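Beta-lactamase (Burkholderia cenocepacia, PDB 5E2G) probably hydrolyses beta-lactam antibiotics, opening their ring to give substituted beta-amino acids. Local coordinates at residues G181-I187 with V222-D228; T9-Q13 with A350-I354. All blocks are in the same frame, centred on the assembly; numbering follows the deposited sequence.

Interaction 1 of 2, residues G181-I187 with V222-D228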
loop_
_atom_site.group_PDB
_atom_site.type_symbol
_atom_site.label_atom_id
_atom_site.label_comp_id
_atom_site.label_asym_id
_atom_site.label_seq_id
_atom_site.Cartn_x
_atom_site.Cartn_y
_atom_site.Cartn_z
ATOM N N GLY A 181 9.262 7.241 -12.027
ATOM C CA GLY A 181 9.335 8.683 -12.016
ATOM C C GLY A 181 8.751 9.266 -10.750
ATOM O O GLY A 181 8.127 10.331 -10.795
HETATM N N MSE A 182 8.919 8.579 -9.625
HETATM C CA MSE A 182 8.478 9.087 -8.336
HETATM C C MSE A 182 9.654 9.785 -7.659
HETATM O O MSE A 182 10.464 9.150 -6.979
HETATM C CB MSE A 182 7.934 7.953 -7.469
HETATM C CG MSE A 182 6.798 7.167 -8.118
HETATM SE SE MSE A 182 6.291 5.586 -7.079
HETATM C CE MSE A 182 5.481 6.479 -5.569
ATOM N N THR A 183 9.749 11.097 -7.872
ATOM C CA THR A 183 10.913 11.878 -7.475
ATOM C C THR A 183 10.754 12.544 -6.113
ATOM O O THR A 183 11.651 13.276 -5.691
ATOM C CB THR A 183 11.230 12.953 -8.532
ATOM O OG1 THR A 183 10.138 13.868 -8.633
ATOM C CG2 THR A 183 11.460 12.336 -9.885
ATOM N N HIS A 184 9.640 12.327 -5.421
ATOM C CA HIS A 184 9.443 12.844 -4.070
ATOM C C HIS A 184 8.885 11.753 -3.172
ATOM O O HIS A 184 7.930 11.937 -2.414
ATOM C CB HIS A 184 8.576 14.091 -4.108
ATOM C CG HIS A 184 9.313 15.292 -4.608
ATOM N ND1 HIS A 184 10.209 15.988 -3.824
ATOM C CD2 HIS A 184 9.329 15.891 -5.822
ATOM C CE1 HIS A 184 10.731 16.977 -4.529
ATOM N NE2 HIS A 184 10.214 16.940 -5.744
ATOM N N THR A 185 9.524 10.590 -3.252
ATOM C CA THR A 185 9.113 9.386 -2.551
ATOM C C THR A 185 10.341 8.806 -1.867
ATOM O O THR A 185 11.384 8.647 -2.506
ATOM C CB THR A 185 8.499 8.368 -3.521
ATOM O OG1 THR A 185 7.379 8.957 -4.187
ATOM C CG2 THR A 185 8.039 7.131 -2.780
ATOM N N TYR A 186 10.224 8.504 -0.574
ATOM C CA TYR A 186 11.383 8.119 0.220
ATOM C C TYR A 186 11.053 6.985 1.173
ATOM O O TYR A 186 9.955 6.924 1.728
ATOM C CB TYR A 186 11.918 9.306 1.035
ATOM C CG TYR A 186 12.085 10.551 0.205
ATOM C CD1 TYR A 186 13.144 10.672 -0.691
ATOM C CD2 TYR A 186 11.176 11.594 0.298
ATOM C CE1 TYR A 186 13.300 11.805 -1.464
ATOM C CE2 TYR A 186 11.326 12.734 -0.466
ATOM C CZ TYR A 186 12.386 12.833 -1.349
ATOM O OH TYR A 186 12.530 13.963 -2.117
ATOM N N ILE A 187 12.020 6.089 1.361
ATOM C CA ILE A 187 12.056 5.288 2.577
ATOM C C ILE A 187 12.726 6.077 3.691
ATOM O O ILE A 187 12.220 6.159 4.816
ATOM C CB ILE A 187 12.779 3.952 2.317
ATOM C CG1 ILE A 187 12.025 3.118 1.281
ATOM C CG2 ILE A 187 12.956 3.175 3.607
ATOM C CD1 ILE A 187 10.618 2.760 1.692
ATOM N N VAL A 222 7.170 4.229 3.632
ATOM C CA VAL A 222 7.105 5.187 2.533
ATOM C C VAL A 222 6.504 6.503 3.012
ATOM O O VAL A 222 5.424 6.537 3.618
ATOM C CB VAL A 222 6.314 4.624 1.341
ATOM C CG1 VAL A 222 6.219 5.676 0.264
ATOM C CG2 VAL A 222 6.979 3.377 0.790
ATOM N N ARG A 223 7.224 7.587 2.746
ATOM C CA ARG A 223 6.707 8.944 2.757
ATOM C C ARG A 223 6.667 9.424 1.313
ATOM O O ARG A 223 7.587 9.138 0.543
ATOM C CB ARG A 223 7.597 9.858 3.598
ATOM C CG ARG A 223 7.256 9.919 5.088
ATOM C CD ARG A 223 7.244 8.563 5.792
ATOM N NE ARG A 223 8.543 7.901 5.820
ATOM C CZ ARG A 223 9.415 7.997 6.817
ATOM N NH1 ARG A 223 9.142 8.742 7.876
ATOM N NH2 ARG A 223 10.567 7.348 6.752
ATOM N N THR A 224 5.604 10.124 0.926
ATOM C CA THR A 224 5.457 10.491 -0.479
ATOM C C THR A 224 4.462 11.636 -0.613
ATOM O O THR A 224 3.812 12.040 0.355
ATOM C CB THR A 224 5.030 9.278 -1.327
ATOM O OG1 THR A 224 4.960 9.644 -2.714
ATOM C CG2 THR A 224 3.678 8.750 -0.877
ATOM N N THR A 225 4.368 12.167 -1.830
ATOM C CA THR A 225 3.413 13.205 -2.185
ATOM C C THR A 225 2.209 12.596 -2.891
ATOM O O THR A 225 2.242 11.454 -3.355
ATOM C CB THR A 225 4.037 14.258 -3.103
ATOM O OG1 THR A 225 4.347 13.658 -4.364
ATOM C CG2 THR A 225 5.293 14.819 -2.498
ATOM N N ALA A 226 1.144 13.396 -2.994
ATOM C CA ALA A 226 -0.034 12.937 -3.714
ATOM C C ALA A 226 0.284 12.722 -5.180
ATOM O O ALA A 226 -0.179 11.749 -5.786
ATOM C CB ALA A 226 -1.184 13.927 -3.556
ATOM N N ALA A 227 1.086 13.614 -5.765
ATOM C CA ALA A 227 1.450 13.466 -7.169
ATOM C C ALA A 227 2.158 12.138 -7.417
ATOM O O ALA A 227 1.823 11.411 -8.356
ATOM C CB ALA A 227 2.325 14.640 -7.609
ATOM N N ASP A 228 3.135 11.796 -6.575
ATOM C CA ASP A 228 3.914 10.583 -6.810
ATOM C C ASP A 228 3.057 9.335 -6.652
ATOM O O ASP A 228 3.137 8.411 -7.473
ATOM C CB ASP A 228 5.109 10.526 -5.862
ATOM C CG ASP A 228 6.323 11.273 -6.399
ATOM O OD1 ASP A 228 6.193 12.069 -7.353
ATOM O OD2 ASP A 228 7.419 11.063 -5.851
#

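Interaction 2 of 2, residues T9-Q13 with A350-I354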
loop_
_atom_site.group_PDB
_atom_site.type_symbol
_atom_site.label_atom_id
_atom_site.label_comp_id
_atom_site.label_asym_id
_atom_site.label_seq_id
_atom_site.Cartn_x
_atom_site.Cartn_y
_atom_site.Cartn_z
ATOM N N THR A 9 -16.260 18.719 -6.960
ATOM C CA THR A 9 -16.692 17.369 -6.616
ATOM C C THR A 9 -15.883 16.817 -5.449
ATOM O O THR A 9 -16.441 16.234 -4.511
ATOM C CB THR A 9 -16.568 16.448 -7.830
ATOM O OG1 THR A 9 -17.329 16.979 -8.919
ATOM C CG2 THR A 9 -17.074 15.061 -7.485
ATOM N N VAL A 10 -14.560 16.989 -5.492
ATOM C CA VAL A 10 -13.722 16.515 -4.396
ATOM C C VAL A 10 -14.041 17.285 -3.124
ATOM O O VAL A 10 -14.291 16.696 -2.064
ATOM C CB VAL A 10 -12.233 16.627 -4.770
ATOM C CG1 VAL A 10 -11.361 16.456 -3.543
ATOM C CG2 VAL A 10 -11.875 15.582 -5.811
ATOM N N THR A 11 -14.071 18.616 -3.225
ATOM C CA THR A 11 -14.244 19.460 -2.048
ATOM C C THR A 11 -15.502 19.094 -1.276
ATOM O O THR A 11 -15.488 19.052 -0.041
ATOM C CB THR A 11 -14.286 20.931 -2.462
ATOM O OG1 THR A 11 -13.094 21.260 -3.188
ATOM C CG2 THR A 11 -14.389 21.823 -1.240
ATOM N N ARG A 12 -16.596 18.807 -1.987
ATOM C CA ARG A 12 -17.848 18.476 -1.318
ATOM C C ARG A 12 -17.733 17.218 -0.469
ATOM O O ARG A 12 -18.543 17.026 0.444
ATOM C CB ARG A 12 -18.972 18.323 -2.342
ATOM C CG ARG A 12 -19.268 19.599 -3.105
ATOM C CD ARG A 12 -20.595 19.527 -3.849
ATOM N NE ARG A 12 -20.455 19.965 -5.236
ATOM C CZ ARG A 12 -20.303 19.136 -6.267
ATOM N NH1 ARG A 12 -20.283 17.820 -6.069
ATOM N NH2 ARG A 12 -20.178 19.619 -7.498
ATOM N N GLN A 13 -16.747 16.361 -0.739
ATOM C CA GLN A 13 -16.502 15.204 0.114
ATOM C C GLN A 13 -15.451 15.488 1.182
ATOM O O GLN A 13 -15.625 15.110 2.346
ATOM C CB GLN A 13 -16.055 14.010 -0.731
ATOM C CG GLN A 13 -17.001 13.641 -1.841
ATOM C CD GLN A 13 -18.336 13.169 -1.322
ATOM O OE1 GLN A 13 -18.409 12.432 -0.334
ATOM N NE2 GLN A 13 -19.407 13.596 -1.982
ATOM N N ALA A 350 -16.055 8.266 0.511
ATOM C CA ALA A 350 -15.734 9.449 -0.278
ATOM C C ALA A 350 -15.157 9.067 -1.638
ATOM O O ALA A 350 -15.536 9.643 -2.664
ATOM C CB ALA A 350 -14.774 10.343 0.505
ATOM N N ALA A 351 -14.252 8.089 -1.672
ATOM C CA ALA A 351 -13.720 7.627 -2.948
ATOM C C ALA A 351 -14.830 7.092 -3.843
ATOM O O ALA A 351 -14.872 7.383 -5.043
ATOM C CB ALA A 351 -12.659 6.557 -2.708
ATOM N N TYR A 352 -15.740 6.306 -3.272
ATOM C CA TYR A 352 -16.826 5.731 -4.055
ATOM C C TYR A 352 -17.720 6.822 -4.628
ATOM O O TYR A 352 -18.113 6.763 -5.798
ATOM C CB TYR A 352 -17.630 4.766 -3.184
ATOM C CG TYR A 352 -18.603 3.859 -3.917
ATOM C CD1 TYR A 352 -18.160 2.720 -4.575
ATOM C CD2 TYR A 352 -19.966 4.121 -3.909
ATOM C CE1 TYR A 352 -19.042 1.877 -5.224
ATOM C CE2 TYR A 352 -20.863 3.282 -4.557
ATOM C CZ TYR A 352 -20.394 2.159 -5.211
ATOM O OH TYR A 352 -21.289 1.327 -5.854
ATOM N N ARG A 353 -18.042 7.833 -3.825
ATOM C CA ARG A 353 -18.843 8.943 -4.327
ATOM C C ARG A 353 -18.075 9.747 -5.366
ATOM O O ARG A 353 -18.599 10.042 -6.445
ATOM C CB ARG A 353 -19.276 9.841 -3.172
ATOM C CG ARG A 353 -20.078 9.117 -2.116
ATOM C CD ARG A 353 -20.492 10.060 -1.006
ATOM N NE ARG A 353 -21.108 9.366 0.127
ATOM C CZ ARG A 353 -20.570 9.298 1.341
ATOM N NH1 ARG A 353 -19.400 9.884 1.585
ATOM N NH2 ARG A 353 -21.201 8.650 2.315
ATOM N N ILE A 354 -16.825 10.104 -5.060
ATOM C CA ILE A 354 -16.024 10.889 -5.994
ATOM C C ILE A 354 -15.860 10.141 -7.309
ATOM O O ILE A 354 -16.198 10.657 -8.378
ATOM C CB ILE A 354 -14.663 11.242 -5.377
ATOM C CG1 ILE A 354 -14.836 12.264 -4.262
ATOM C CG2 ILE A 354 -13.741 11.797 -6.435
ATOM C CD1 ILE A 354 -13.608 12.415 -3.408
#

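Interaction 1 of 2, residues G181-I187 with V222-D228
A buried carboxylate at the start of a helix gathers a loop around itself: D228 OD2 accepts from the backbone H184 N (2.6 Å) and from the hydroxyl T185 OG1 (2.7 Å). Aspartate suits the place because its short, charged side chain can meet a turning backbone and a hydroxyl at once. T185 OG1 also lies 2.9 Å from T224 OG1, so the threonine pair carries the polar network on to the strand. The helix is capped by T225, whose OG1 accepts from D228 N at 3.1 Å. Farther along, Y186 and R223 form a single antiparallel hydrogen-bonded pair, Y186 N to R223 O at 2.9 Å and R223 N to Y186 O at 3.0 Å. The long R223 side chain folds back to hydrogen-bond I187 O through NH2 at 2.8 Å, while NH1 bonds to Y197. Before all this, G181, with the positive phi that glycine tolerates best, closes helix 168-180 in a Schellman motif. Apolar contact is added where I187 CD1 meets V222 CG2 at 3.8 Å, and I187 also packs on helices 168-180 and 216-220. Strand 223-224 pairs in addition with strand 58-59, and the selenomethionine M182 and V222 both touch L67 of helix 64-77.

Interaction 2 of 2, residues T9-Q13 with A350-I354
Q13 lays its aliphatic part over I354, CG to CG1 at 3.5 Å, and its CB sits 4.1 Å from A350 CB. Glutamine suits this partly exposed place: its methylenes cover apolar neighbours, while the amide end can meet a polar group. Q13 OE1 lies 3.2 Å from R353 CD and accepts a weak hydrogen bond from R353 NH1 at 3.3 Å, near the plane of the guanidinium. Nearer the sheet, I354 bends its end toward the other helix; its CD1 comes to 4.2 Å from V10 CA, and the methyls V10 CG2 and I354 CG2 stand 4.3 Å apart, a loose apolar contact. The small A350 leaves room for Q13 to come close. T9 adds its backbone, with O 4.3 Å from I354 CG1, and its hydroxyl bonds back to D5 O in its own helix. The short segments are roughly antiparallel (152°), with axes 9.8 Å apart at closest approach. V10 and I354 both rest on I30 of strand 25-32, and I354 also touches I334 of strand 332-338. Pairing of the N- and C-terminal helices over the large antiparallel sheet is typical of the serine beta-lactamase and penicillin-binding protein fold.

In the fold
Interaction 2 lies near the chain ends and brings helix 3-21 beside helix 344-357; interaction 1 is nested along the chain inside the loop that interaction 2 closes. The two share no helix or strand and do not touch: their centres are 23 Å apart, their nearest atoms about 10 Å. Interaction 1 is the more deeply buried, 13 Å from the centre of the chain against 21 Å, and covers 499 Å² rather than 281 Å². The irregular backbone of 181-187 finds polar partners in a carboxylate, hydroxyls, an arginine and main-chain bonds. Interaction 2 joins regular helices that satisfy their own backbones, leaving loose apolar contact toward the sheet and one weak bond near the surface.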